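Local coordinates for fibrinogen binding protein (Staphylococcus aureus subsp. aureus Mu50, PDB 3DOA) that probably binds fibrinogen and belongs to the NFACT family, whose best-known members work in ribosome-associated quality control, at residues 9-14 with 268-273; 13-18 with 58-63; 30-35 with 49-54; 100-105 with 114-119. One frame throughout, in Å; residues are numbered along the deposited sequence. Where two conformers were deposited one is given.

Contact 1 (9-14 with 268-273); sequences KKMVES and SLNDLL
M11 has CG anti to its backbone N (chi1 -180°), and its chain then bends at chi2 and chi3. The bends bring CE to the second helix, where it meets L269, N270 and L273. L269 has CG beside its own backbone N (chi1 -77°) and holds its CD2 against the backbone of the first helix. That methyl is 3.7 Å from M11 N and 3.9 Å from K10 CB. M11 CE in turn lies 3.8 Å from L269 CB. It also meets L273 CD2 tip to tip, at 3.5 Å. N270 has OD1 beside SD and CE of M11. This oxygen has a polar partner elsewhere, the backbone N of L60. The contact packs helix 5-15, near the N terminus, against helix 269-276, near the end of the modelled chain. The axes of the two segments run 119° apart and come within 11.3 Å. No hydrogen bond joins the two segments, so they meet by side-chain packing. S268 is the N-cap of the later helix: its OG accepts from D271 N at 3.0 Å and also from N270 N. On the earlier helix, K10 makes a salt bridge to E13. K10 NZ meets E13 OE1 at 3.3 Å from above the carboxylate plane. K9 makes a second salt bridge to E13, but only one of its two conformers is given, so this one is doubtful. K10 NZ also donates to the carbonyl of L234.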
loop_
_atom_site.group_PDB
_atom_site.type_symbol
_atom_site.label_atom_id
_atom_site.label_comp_id
_atom_site.label_asym_id
_atom_site.label_seq_id
_atom_site.Cartn_x
_atom_site.Cartn_y
_atom_site.Cartn_z
ATOM N N LYS A 9 3.689 -2.758 -3.451
ATOM C CA LYS A 9 5.032 -3.296 -3.552
ATOM C C LYS A 9 5.919 -2.192 -4.079
ATOM O O LYS A 9 7.012 -2.001 -3.566
ATOM C CB LYS A 9 5.108 -4.568 -4.440
ATOM C CG LYS A 9 6.484 -4.823 -5.096
ATOM C CD LYS A 9 6.530 -6.118 -5.937
ATOM C CE LYS A 9 7.669 -7.045 -5.561
ATOM N NZ LYS A 9 8.927 -6.255 -5.258
ATOM N N LYS A 10 5.425 -1.425 -5.050
ATOM C CA LYS A 10 6.275 -0.495 -5.733
ATOM C C LYS A 10 6.516 0.810 -5.015
ATOM O O LYS A 10 7.638 1.344 -5.073
ATOM C CB LYS A 10 5.700 -0.260 -7.074
ATOM C CG LYS A 10 5.800 -1.535 -7.939
ATOM C CD LYS A 10 7.156 -1.529 -8.591
ATOM C CE LYS A 10 7.445 -2.801 -9.149
ATOM N NZ LYS A 10 8.894 -2.776 -9.558
ATOM N N MET A 11 5.480 1.328 -4.338
ATOM C CA MET A 11 5.640 2.481 -3.428
ATOM C C MET A 11 6.652 2.146 -2.310
ATOM O O MET A 11 7.547 2.976 -2.026
ATOM C CB MET A 11 4.302 2.894 -2.778
ATOM C CG MET A 11 4.402 4.103 -1.820
ATOM S SD MET A 11 5.262 5.488 -2.553
ATOM C CE MET A 11 3.919 6.159 -3.532
ATOM N N VAL A 12 6.503 0.971 -1.663
ATOM C CA VAL A 12 7.502 0.541 -0.663
ATOM C C VAL A 12 8.898 0.519 -1.287
ATOM O O VAL A 12 9.814 1.060 -0.706
ATOM C CB VAL A 12 7.212 -0.852 0.015
ATOM C CG1 VAL A 12 8.474 -1.444 0.669
ATOM C CG2 VAL A 12 6.082 -0.771 1.018
ATOM N N GLU A 13 9.083 -0.034 -2.482
ATOM C CA GLU A 13 10.453 -0.022 -3.023
ATOM C C GLU A 13 10.973 1.410 -3.060
ATOM O O GLU A 13 12.095 1.665 -2.687
ATOM C CB GLU A 13 10.602 -0.608 -4.416
ATOM C CG GLU A 13 9.650 -1.676 -4.736
ATOM C CD GLU A 13 10.126 -2.579 -5.885
ATOM O OE1 GLU A 13 10.697 -2.053 -6.906
ATOM O OE2 GLU A 13 9.925 -3.823 -5.706
ATOM N N SER A 14 10.176 2.358 -3.513
ATOM C CA SER A 14 10.708 3.695 -3.640
ATOM C C SER A 14 10.953 4.418 -2.268
ATOM O O SER A 14 11.568 5.493 -2.232
ATOM C CB SER A 14 9.785 4.514 -4.513
ATOM O OG SER A 14 8.587 4.738 -3.821
ATOM N N SER A 268 7.976 9.540 -10.772
ATOM C CA SER A 268 7.803 8.737 -9.585
ATOM C C SER A 268 6.322 8.552 -9.272
ATOM O O SER A 268 5.424 9.293 -9.746
ATOM C CB SER A 268 8.438 9.452 -8.397
ATOM O OG SER A 268 7.645 10.555 -7.940
ATOM N N LEU A 269 6.069 7.580 -8.412
ATOM C CA LEU A 269 4.720 7.349 -7.969
ATOM C C LEU A 269 4.250 8.522 -7.091
ATOM O O LEU A 269 3.040 8.727 -6.895
ATOM C CB LEU A 269 4.644 6.027 -7.217
ATOM C CG LEU A 269 4.629 4.696 -7.989
ATOM C CD1 LEU A 269 5.215 4.813 -9.353
ATOM C CD2 LEU A 269 5.363 3.633 -7.170
ATOM N N ASN A 270 5.193 9.299 -6.570
ATOM C CA ASN A 270 4.846 10.269 -5.566
ATOM C C ASN A 270 4.334 11.454 -6.286
ATOM O O ASN A 270 3.305 12.013 -5.939
ATOM C CB ASN A 270 6.048 10.566 -4.722
ATOM C CG ASN A 270 6.435 9.382 -3.876
ATOM O OD1 ASN A 270 5.588 8.682 -3.346
ATOM N ND2 ASN A 270 7.709 9.133 -3.763
ATOM N N ASP A 271 5.042 11.814 -7.340
ATOM C CA ASP A 271 4.543 12.776 -8.299
ATOM C C ASP A 271 3.158 12.365 -8.826
ATOM O O ASP A 271 2.218 13.170 -8.836
ATOM C CB ASP A 271 5.521 12.830 -9.465
ATOM C CG ASP A 271 6.797 13.551 -9.132
ATOM O OD1 ASP A 271 6.834 14.192 -8.090
ATOM O OD2 ASP A 271 7.775 13.508 -9.906
ATOM N N LEU A 272 3.045 11.114 -9.287
ATOM C CA LEU A 272 1.803 10.638 -9.880
ATOM C C LEU A 272 0.660 10.916 -8.916
ATOM O O LEU A 272 -0.311 11.551 -9.262
ATOM C CB LEU A 272 1.918 9.146 -10.198
ATOM C CG LEU A 272 0.659 8.367 -10.615
ATOM C CD1 LEU A 272 0.117 9.023 -11.876
ATOM C CD2 LEU A 272 0.934 6.848 -10.794
ATOM N N LEU A 273 0.820 10.471 -7.676
ATOM C CA LEU A 273 -0.189 10.705 -6.645
ATOM C C LEU A 273 -0.390 12.207 -6.326
ATOM O O LEU A 273 -1.525 12.676 -6.245
ATOM C CB LEU A 273 0.156 9.904 -5.384
ATOM C CG LEU A 273 -0.262 8.431 -5.211
ATOM C CD1 LEU A 273 -0.825 7.822 -6.471
ATOM C CD2 LEU A 273 0.936 7.593 -4.698
#

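Contact 2 (13-18 with 58-63); sequences ESLQFL and LQLTTK
L15 and L58 reach toward each other tip to tip, and so do F17 and L60. The contact sets the last part of helix 5-15 and the 3-10 segment 16-18 over strand 57-61, an outermost strand of a four-stranded antiparallel sheet. It is an apolar helix-on-sheet packing, and no hydrogen bond crosses it. L15 splits its branches between two strand residues. Its CD1 lies 3.7 Å from L58 CD2 and 3.9 Å from L58 CG. Its CD2 lies on the L60 side, though the model puts it too close to L60 CD1 for that spacing to be trusted. The CB of L60 is directed toward the helix, and its methyls meet three residues there. Its CD1 passes L18 CD1 at 4.1 Å, with these two side chains running in opposite directions. Its CD2 turns to F17. F17 has CG between the backbone N and the carbonyl carbon (chi1 81°). L18 CG lies on one face of the F17 ring, 3.9 Å above its plane and toward the rim. H45, from the neighbouring strand 43-50, makes an edge-to-face pair with F17. H45 also touches L18, and L47 of the same strand touches both L58 and L60. L58 O accepts from Y3 OH. L60 CD2 sits at the edge of the F17 ring, in its plane, 3.7 Å from CZ and 3.8 Å from CE2.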
loop_
_atom_site.group_PDB
_atom_site.type_symbol
_atom_site.label_atom_id
_atom_site.label_comp_id
_atom_site.label_asym_id
_atom_site.label_seq_id
_atom_site.Cartn_x
_atom_site.Cartn_y
_atom_site.Cartn_z
ATOM N N GLU A 13 9.083 -0.034 -2.482
ATOM C CA GLU A 13 10.453 -0.022 -3.023
ATOM C C GLU A 13 10.973 1.410 -3.060
ATOM O O GLU A 13 12.095 1.665 -2.687
ATOM C CB GLU A 13 10.602 -0.608 -4.416
ATOM C CG GLU A 13 9.650 -1.676 -4.736
ATOM C CD GLU A 13 10.126 -2.579 -5.885
ATOM O OE1 GLU A 13 10.697 -2.053 -6.906
ATOM O OE2 GLU A 13 9.925 -3.823 -5.706
ATOM N N SER A 14 10.176 2.358 -3.513
ATOM C CA SER A 14 10.708 3.695 -3.640
ATOM C C SER A 14 10.953 4.418 -2.268
ATOM O O SER A 14 11.568 5.493 -2.232
ATOM C CB SER A 14 9.785 4.514 -4.513
ATOM O OG SER A 14 8.587 4.738 -3.821
ATOM N N LEU A 15 10.475 3.840 -1.156
ATOM C CA LEU A 15 10.617 4.471 0.169
ATOM C C LEU A 15 11.808 3.922 0.983
ATOM O O LEU A 15 12.076 4.380 2.089
ATOM C CB LEU A 15 9.316 4.318 0.973
ATOM C CG LEU A 15 8.067 4.977 0.400
ATOM C CD1 LEU A 15 6.862 4.865 1.339
ATOM C CD2 LEU A 15 8.352 6.407 0.103
ATOM N N GLN A 16 12.551 2.984 0.428
ATOM C CA GLN A 16 13.684 2.399 1.146
ATOM C C GLN A 16 14.841 3.397 1.467
ATOM O O GLN A 16 15.597 3.232 2.449
ATOM C CB GLN A 16 14.203 1.229 0.336
ATOM C CG GLN A 16 13.128 0.199 0.095
ATOM C CD GLN A 16 12.790 -0.527 1.349
ATOM O OE1 GLN A 16 13.694 -0.997 1.994
ATOM N NE2 GLN A 16 11.515 -0.650 1.700
ATOM N N PHE A 17 14.979 4.436 0.659
ATOM C CA PHE A 17 16.016 5.404 0.884
ATOM C C PHE A 17 15.721 6.132 2.190
ATOM O O PHE A 17 16.598 6.727 2.766
ATOM C CB PHE A 17 16.115 6.383 -0.296
ATOM C CG PHE A 17 15.092 7.493 -0.255
ATOM C CD1 PHE A 17 15.414 8.736 0.245
ATOM C CD2 PHE A 17 13.801 7.285 -0.692
ATOM C CE1 PHE A 17 14.456 9.771 0.294
ATOM C CE2 PHE A 17 12.843 8.298 -0.646
ATOM C CZ PHE A 17 13.166 9.537 -0.156
ATOM N N LEU A 18 14.508 6.083 2.686
ATOM C CA LEU A 18 14.249 6.641 4.010
ATOM C C LEU A 18 14.745 5.747 5.196
ATOM O O LEU A 18 14.848 6.227 6.326
ATOM C CB LEU A 18 12.745 6.943 4.179
ATOM C CG LEU A 18 12.016 7.932 3.250
ATOM C CD1 LEU A 18 10.499 7.858 3.410
ATOM C CD2 LEU A 18 12.503 9.324 3.497
ATOM N N LEU A 58 -0.364 5.894 0.636
ATOM C CA LEU A 58 0.930 6.184 1.243
ATOM C C LEU A 58 1.881 6.765 0.197
ATOM O O LEU A 58 2.138 6.151 -0.847
ATOM C CB LEU A 58 1.524 4.900 1.849
ATOM C CG LEU A 58 3.027 4.931 2.200
ATOM C CD1 LEU A 58 3.295 5.790 3.494
ATOM C CD2 LEU A 58 3.520 3.501 2.343
ATOM N N GLN A 59 2.431 7.936 0.457
ATOM C CA GLN A 59 3.242 8.515 -0.564
ATOM C C GLN A 59 4.157 9.533 0.096
ATOM O O GLN A 59 3.924 9.900 1.247
ATOM C CB GLN A 59 2.281 9.154 -1.582
ATOM C CG GLN A 59 2.153 10.676 -1.477
ATOM C CD GLN A 59 0.959 11.276 -2.180
ATOM O OE1 GLN A 59 -0.177 10.858 -1.993
ATOM N NE2 GLN A 59 1.210 12.325 -2.923
ATOM N N LEU A 60 5.202 9.968 -0.593
ATOM C CA LEU A 60 5.851 11.226 -0.265
ATOM C C LEU A 60 5.134 12.323 -1.021
ATOM O O LEU A 60 4.722 12.086 -2.113
ATOM C CB LEU A 60 7.308 11.209 -0.712
ATOM C CG LEU A 60 8.325 10.511 0.188
ATOM C CD1 LEU A 60 7.679 9.294 0.865
ATOM C CD2 LEU A 60 9.509 10.133 -0.647
ATOM N N THR A 61 5.073 13.528 -0.501
ATOM C CA THR A 61 4.410 14.581 -1.226
ATOM C C THR A 61 5.072 15.916 -1.076
ATOM O O THR A 61 6.086 16.040 -0.435
ATOM C CB THR A 61 3.004 14.749 -0.750
ATOM O OG1 THR A 61 2.409 15.839 -1.446
ATOM C CG2 THR A 61 3.002 15.057 0.694
ATOM N N THR A 62 4.466 16.919 -1.688
ATOM C CA THR A 62 4.909 18.293 -1.584
ATOM C C THR A 62 3.738 19.143 -1.156
ATOM O O THR A 62 2.668 19.031 -1.698
ATOM C CB THR A 62 5.419 18.778 -2.874
ATOM O OG1 THR A 62 6.514 17.952 -3.254
ATOM C CG2 THR A 62 5.899 20.164 -2.697
ATOM N N LYS A 63 3.932 19.965 -0.145
ATOM C CA LYS A 63 2.820 20.428 0.642
ATOM C C LYS A 63 1.637 19.561 0.288
ATOM O O LYS A 63 0.852 19.881 -0.586
ATOM C CB LYS A 63 2.513 21.902 0.435
ATOM C CG LYS A 63 2.383 22.687 1.725
ATOM C CD LYS A 63 1.131 22.325 2.493
ATOM C CE LYS A 63 1.448 21.768 3.876
ATOM N NZ LYS A 63 1.368 22.760 4.986
#

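Contact 3 (30-35 with 49-54); sequences DNDTIL and LSIHPN
I34 and L49 form an antiparallel hydrogen-bonded pair, next to the non-hydrogen-bonded pair of T33 and S50. I34 N donates a hydrogen bond to L49 O at 2.8 Å, and L49 N donates one to I34 O at 2.8 Å. Beyond T33 the pairing is carried on by D32, whose carbonyl O accepts from I51 N. S50 OG makes a weak bond to the same oxygen, whose exact place is less sure. T33 CA also makes a CA-H...O contact with L49 O at 3.5 Å. Further side-chain bonds lie within the turn. D30 OD1 accepts from D32 N at 2.7 Å, which makes an Asx turn, and from T33 OG1 at 2.6 Å. The hydroxyl is on the syn side, and the amide is above the carboxylate plane. Two bonds from opposite faces thus hold OD1 at the turn. D32 has CG anti to its carbonyl carbon, beside the backbone N (chi1 -69°), which puts its carboxylate by H52. The two side chains cross obliquely, with the carboxylate and ring planes 82° apart and D32 OD2 3.6 Å from H52 ND1. No hydrogen bond is made there. H52 instead stacks its ring with F55. Apolar contact lies on the face of I34 and L49, where I34 CG2 is 4.0 Å from L49 CD1. L128 of strand 127-132 touches both, so this face looks toward the second sheet. The segments make up the open end of the beta hairpin 33-40/43-50. The type I turn from D30 to T33 leads into it from strand 22-30, as part of an antiparallel meander.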
loop_
_atom_site.group_PDB
_atom_site.type_symbol
_atom_site.label_atom_id
_atom_site.label_comp_id
_atom_site.label_asym_id
_atom_site.label_seq_id
_atom_site.Cartn_x
_atom_site.Cartn_y
_atom_site.Cartn_z
ATOM N N ASP A 30 -5.780 16.776 8.938
ATOM C CA ASP A 30 -7.230 16.518 9.061
ATOM C C ASP A 30 -7.489 15.187 9.756
ATOM O O ASP A 30 -6.551 14.481 10.091
ATOM C CB ASP A 30 -7.898 16.525 7.681
ATOM C CG ASP A 30 -7.465 15.355 6.803
ATOM O OD1 ASP A 30 -7.006 14.290 7.299
ATOM O OD2 ASP A 30 -7.575 15.497 5.585
ATOM N N ASN A 31 -8.749 14.797 9.904
ATOM C CA ASN A 31 -9.062 13.578 10.636
ATOM C C ASN A 31 -8.679 12.309 9.973
ATOM O O ASN A 31 -8.835 11.262 10.569
ATOM C CB ASN A 31 -10.536 13.483 10.899
ATOM C CG ASN A 31 -10.981 14.455 11.915
ATOM O OD1 ASN A 31 -11.556 15.509 11.559
ATOM N ND2 ASN A 31 -10.675 14.158 13.214
ATOM N N ASP A 32 -8.201 12.388 8.741
ATOM C CA ASP A 32 -7.944 11.205 7.926
ATOM C C ASP A 32 -6.479 11.086 7.548
ATOM O O ASP A 32 -6.109 10.178 6.823
ATOM C CB ASP A 32 -8.800 11.264 6.649
ATOM C CG ASP A 32 -10.322 11.089 6.928
ATOM O OD1 ASP A 32 -10.716 10.087 7.597
ATOM O OD2 ASP A 32 -11.126 11.952 6.461
ATOM N N THR A 33 -5.632 11.978 8.045
ATOM C CA THR A 33 -4.320 12.084 7.476
ATOM C C THR A 33 -3.225 12.368 8.464
ATOM O O THR A 33 -3.334 13.282 9.312
ATOM C CB THR A 33 -4.281 13.237 6.543
ATOM O OG1 THR A 33 -5.392 13.150 5.651
ATOM C CG2 THR A 33 -2.966 13.222 5.789
ATOM N N ILE A 34 -2.154 11.599 8.326
ATOM C CA ILE A 34 -0.945 11.830 9.062
ATOM C C ILE A 34 0.175 12.114 8.096
ATOM O O ILE A 34 0.412 11.412 7.113
ATOM C CB ILE A 34 -0.589 10.655 10.019
ATOM C CG1 ILE A 34 -1.440 10.729 11.296
ATOM C CG2 ILE A 34 0.855 10.658 10.419
ATOM C CD1 ILE A 34 -1.362 12.080 12.028
ATOM N N LEU A 35 0.867 13.181 8.443
ATOM C CA LEU A 35 1.975 13.741 7.719
ATOM C C LEU A 35 3.173 13.514 8.601
ATOM O O LEU A 35 3.196 13.968 9.742
ATOM C CB LEU A 35 1.701 15.233 7.581
ATOM C CG LEU A 35 2.130 15.899 6.288
ATOM C CD1 LEU A 35 2.128 14.890 5.095
ATOM C CD2 LEU A 35 1.225 17.133 6.063
ATOM N N LEU A 49 0.301 9.675 4.940
ATOM C CA LEU A 49 -0.355 8.444 5.293
ATOM C C LEU A 49 -1.808 8.836 5.438
ATOM O O LEU A 49 -2.129 9.536 6.373
ATOM C CB LEU A 49 0.203 7.883 6.617
ATOM C CG LEU A 49 1.703 7.473 6.763
ATOM C CD1 LEU A 49 2.524 8.474 7.564
ATOM C CD2 LEU A 49 1.876 6.137 7.453
ATOM N N SER A 50 -2.672 8.459 4.487
ATOM C CA SER A 50 -4.093 8.837 4.528
ATOM C C SER A 50 -4.874 7.606 4.726
ATOM O O SER A 50 -4.596 6.604 4.173
ATOM C CB SER A 50 -4.618 9.518 3.240
ATOM O OG SER A 50 -5.804 10.327 3.487
ATOM N N ILE A 51 -5.912 7.738 5.493
ATOM C CA ILE A 51 -6.722 6.637 5.947
ATOM C C ILE A 51 -8.099 6.900 5.296
ATOM O O ILE A 51 -9.087 6.242 5.616
ATOM C CB ILE A 51 -6.764 6.784 7.502
ATOM C CG1 ILE A 51 -7.395 5.657 8.291
ATOM C CG2 ILE A 51 -7.620 8.055 7.935
ATOM C CD1 ILE A 51 -8.111 6.313 9.676
ATOM N N HIS A 52 -8.157 7.885 4.387
ATOM C CA HIS A 52 -9.420 8.391 3.880
ATOM C C HIS A 52 -10.199 7.287 3.115
ATOM O O HIS A 52 -9.598 6.525 2.328
ATOM C CB HIS A 52 -9.125 9.557 2.968
ATOM C CG HIS A 52 -10.347 10.167 2.395
ATOM N ND1 HIS A 52 -10.960 11.264 2.961
ATOM C CD2 HIS A 52 -11.125 9.790 1.359
ATOM C CE1 HIS A 52 -12.042 11.564 2.264
ATOM N NE2 HIS A 52 -12.164 10.682 1.289
ATOM N N PRO A 53 -11.524 7.177 3.355
ATOM C CA PRO A 53 -12.331 6.036 2.883
ATOM C C PRO A 53 -12.293 5.831 1.376
ATOM O O PRO A 53 -12.349 4.693 0.875
ATOM C CB PRO A 53 -13.720 6.361 3.352
ATOM C CG PRO A 53 -13.694 7.774 3.719
ATOM C CD PRO A 53 -12.344 8.118 4.121
ATOM N N ASN A 54 -12.154 6.925 0.649
ATOM C CA ASN A 54 -11.882 6.812 -0.780
ATOM C C ASN A 54 -10.440 6.839 -1.149
ATOM O O ASN A 54 -10.035 6.006 -1.920
ATOM C CB ASN A 54 -12.607 7.926 -1.477
ATOM C CG ASN A 54 -14.086 7.860 -1.204
ATOM O OD1 ASN A 54 -14.642 6.749 -1.215
ATOM N ND2 ASN A 54 -14.728 9.010 -0.910
#

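Contact 4 (100-105 with 114-119); sequences EIDIKS and YRTVIL
K104 and Y114 lie side by side and point the same way. The lysine chain is fully extended, with CG anti to the backbone N (chi1 168°), and it runs beside the CE2 side of the tyrosine ring. K104 CD is 3.4 Å from Y114 CE2, and NZ donates to Y114 OH at 3.0 Å. On the same face T116 OG1 donates to D102 OD1 at 2.8 Å, from above the carboxylate plane. Next comes E100, whose OE2 lies 3.5 Å from I118 CD1. These pairs belong to a beta hairpin of strands 98-106 and 112-120, inside a five-stranded antiparallel sheet. Its hydrogen-bonded pairs are I101 with V117 and I103 with R115. I101 N donates to V117 O at 2.8 Å and R115 N to I103 O at 2.8 Å, each with a return bond. On the face of these residues I103 CD1 lies 4.2 Å from V117 CG2. L82 of helix 73-82 touches I103, R115 and V117. In the second shell E100 has a salt bridge to R135, and D102 has one to K91 through its other oxygen. R115 NE hydrogen-bonds to H81 ND1.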
loop_
_atom_site.group_PDB
_atom_site.type_symbol
_atom_site.label_atom_id
_atom_site.label_comp_id
_atom_site.label_asym_id
_atom_site.label_seq_id
_atom_site.Cartn_x
_atom_site.Cartn_y
_atom_site.Cartn_z
ATOM N N GLU A 100 4.247 -1.554 7.136
ATOM C CA GLU A 100 4.732 -1.514 8.468
ATOM C C GLU A 100 6.087 -0.800 8.450
ATOM O O GLU A 100 7.055 -1.244 7.779
ATOM C CB GLU A 100 4.866 -2.931 8.971
ATOM C CG GLU A 100 3.546 -3.531 9.235
ATOM C CD GLU A 100 3.557 -4.706 10.228
ATOM O OE1 GLU A 100 4.584 -5.020 10.885
ATOM O OE2 GLU A 100 2.474 -5.307 10.354
ATOM N N ILE A 101 6.131 0.320 9.172
ATOM C CA ILE A 101 7.358 1.039 9.394
ATOM C C ILE A 101 7.767 0.788 10.825
ATOM O O ILE A 101 6.973 1.012 11.743
ATOM C CB ILE A 101 7.208 2.541 9.253
ATOM C CG1 ILE A 101 6.462 2.882 7.962
ATOM C CG2 ILE A 101 8.590 3.187 9.322
ATOM C CD1 ILE A 101 5.782 4.218 8.014
ATOM N N ASP A 102 9.028 0.357 10.963
ATOM C CA ASP A 102 9.685 -0.023 12.208
ATOM C C ASP A 102 10.579 1.108 12.683
ATOM O O ASP A 102 11.571 1.481 12.038
ATOM C CB ASP A 102 10.533 -1.263 11.961
ATOM C CG ASP A 102 9.712 -2.570 11.976
ATOM O OD1 ASP A 102 8.449 -2.577 12.190
ATOM O OD2 ASP A 102 10.374 -3.621 11.773
ATOM N N ILE A 103 10.216 1.684 13.817
ATOM C CA ILE A 103 11.014 2.770 14.408
ATOM C C ILE A 103 11.613 2.335 15.768
ATOM O O ILE A 103 10.988 1.614 16.537
ATOM C CB ILE A 103 10.211 4.078 14.508
ATOM C CG1 ILE A 103 9.745 4.528 13.094
ATOM C CG2 ILE A 103 11.075 5.165 15.163
ATOM C CD1 ILE A 103 8.425 5.298 13.031
ATOM N N LYS A 104 12.877 2.710 15.988
ATOM C CA LYS A 104 13.528 2.578 17.292
ATOM C C LYS A 104 13.727 3.983 17.878
ATOM O O LYS A 104 14.190 4.850 17.190
ATOM C CB LYS A 104 14.841 1.819 17.110
ATOM C CG LYS A 104 15.775 1.844 18.321
ATOM C CD LYS A 104 17.019 0.990 18.027
ATOM C CE LYS A 104 18.013 0.981 19.200
ATOM N NZ LYS A 104 18.969 -0.113 18.988
ATOM N N SER A 105 13.329 4.229 19.103
ATOM C CA SER A 105 13.351 5.567 19.681
ATOM C C SER A 105 13.651 5.517 21.177
ATOM O O SER A 105 13.926 4.429 21.717
ATOM C CB SER A 105 12.020 6.281 19.436
ATOM O OG SER A 105 10.958 5.615 20.096
ATOM N N TYR A 114 10.961 0.287 21.021
ATOM C CA TYR A 114 10.814 -0.241 19.693
ATOM C C TYR A 114 9.309 -0.161 19.347
ATOM O O TYR A 114 8.463 -0.741 20.022
ATOM C CB TYR A 114 11.310 -1.690 19.671
ATOM C CG TYR A 114 12.828 -1.837 19.617
ATOM C CD1 TYR A 114 13.539 -2.283 20.716
ATOM C CD2 TYR A 114 13.553 -1.532 18.454
ATOM C CE1 TYR A 114 14.923 -2.441 20.651
ATOM C CE2 TYR A 114 14.898 -1.666 18.373
ATOM C CZ TYR A 114 15.598 -2.132 19.474
ATOM O OH TYR A 114 16.984 -2.265 19.447
ATOM N N ARG A 115 9.003 0.588 18.288
ATOM C CA ARG A 115 7.639 0.836 17.758
ATOM C C ARG A 115 7.462 0.433 16.272
ATOM O O ARG A 115 8.432 0.488 15.501
ATOM C CB ARG A 115 7.358 2.308 17.869
ATOM C CG ARG A 115 7.516 2.814 19.252
ATOM C CD ARG A 115 6.524 2.172 20.169
ATOM N NE ARG A 115 6.533 2.676 21.554
ATOM C CZ ARG A 115 6.810 1.916 22.602
ATOM N NH1 ARG A 115 7.154 0.618 22.464
ATOM N NH2 ARG A 115 6.759 2.471 23.795
ATOM N N THR A 116 6.243 0.007 15.909
ATOM C CA THR A 116 5.847 -0.206 14.516
ATOM C C THR A 116 4.584 0.574 14.178
ATOM O O THR A 116 3.562 0.453 14.883
ATOM C CB THR A 116 5.555 -1.639 14.258
ATOM O OG1 THR A 116 6.776 -2.357 14.396
ATOM C CG2 THR A 116 5.019 -1.838 12.868
ATOM N N VAL A 117 4.667 1.394 13.118
ATOM C CA VAL A 117 3.482 2.019 12.518
ATOM C C VAL A 117 2.936 1.099 11.397
ATOM O O VAL A 117 3.679 0.721 10.494
ATOM C CB VAL A 117 3.841 3.373 11.949
ATOM C CG1 VAL A 117 2.642 3.981 11.175
ATOM C CG2 VAL A 117 4.331 4.280 13.087
ATOM N N ILE A 118 1.662 0.717 11.500
ATOM C CA ILE A 118 0.969 -0.134 10.518
ATOM C C ILE A 118 -0.124 0.670 9.741
ATOM O O ILE A 118 -1.095 1.158 10.332
ATOM C CB ILE A 118 0.302 -1.309 11.191
ATOM C CG1 ILE A 118 1.211 -1.894 12.282
ATOM C CG2 ILE A 118 -0.025 -2.346 10.161
ATOM C CD1 ILE A 118 0.827 -3.338 12.745
ATOM N N LEU A 119 0.080 0.860 8.424
ATOM C CA LEU A 119 -0.939 1.434 7.544
ATOM C C LEU A 119 -1.601 0.269 6.794
ATOM O O LEU A 119 -0.919 -0.533 6.137
ATOM C CB LEU A 119 -0.341 2.444 6.569
ATOM C CG LEU A 119 -1.338 3.161 5.632
ATOM C CD1 LEU A 119 -2.431 3.947 6.359
ATOM C CD2 LEU A 119 -0.608 4.057 4.661
#

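Overall arrangement
From the N terminus, helix 5-15 starts two loops. Contact 2 closes the shorter one at strand 57-61, and contact 1 closes the longer one at helix 269-276. The two share E13 and S14 and touch where M11 CG packs on L58 O. Contact 3 is nested inside the loop of contact 2, where strand 43-50 lies beside strand 57-61. Contact 4 follows in series and is nested only in the loop of contact 1. It belongs to the five-stranded sheet. L119 links the two sheets, touching L58 of contact 2 and both L49 and S50 of contact 3. Contact 1 brings the last modelled helix back to the first.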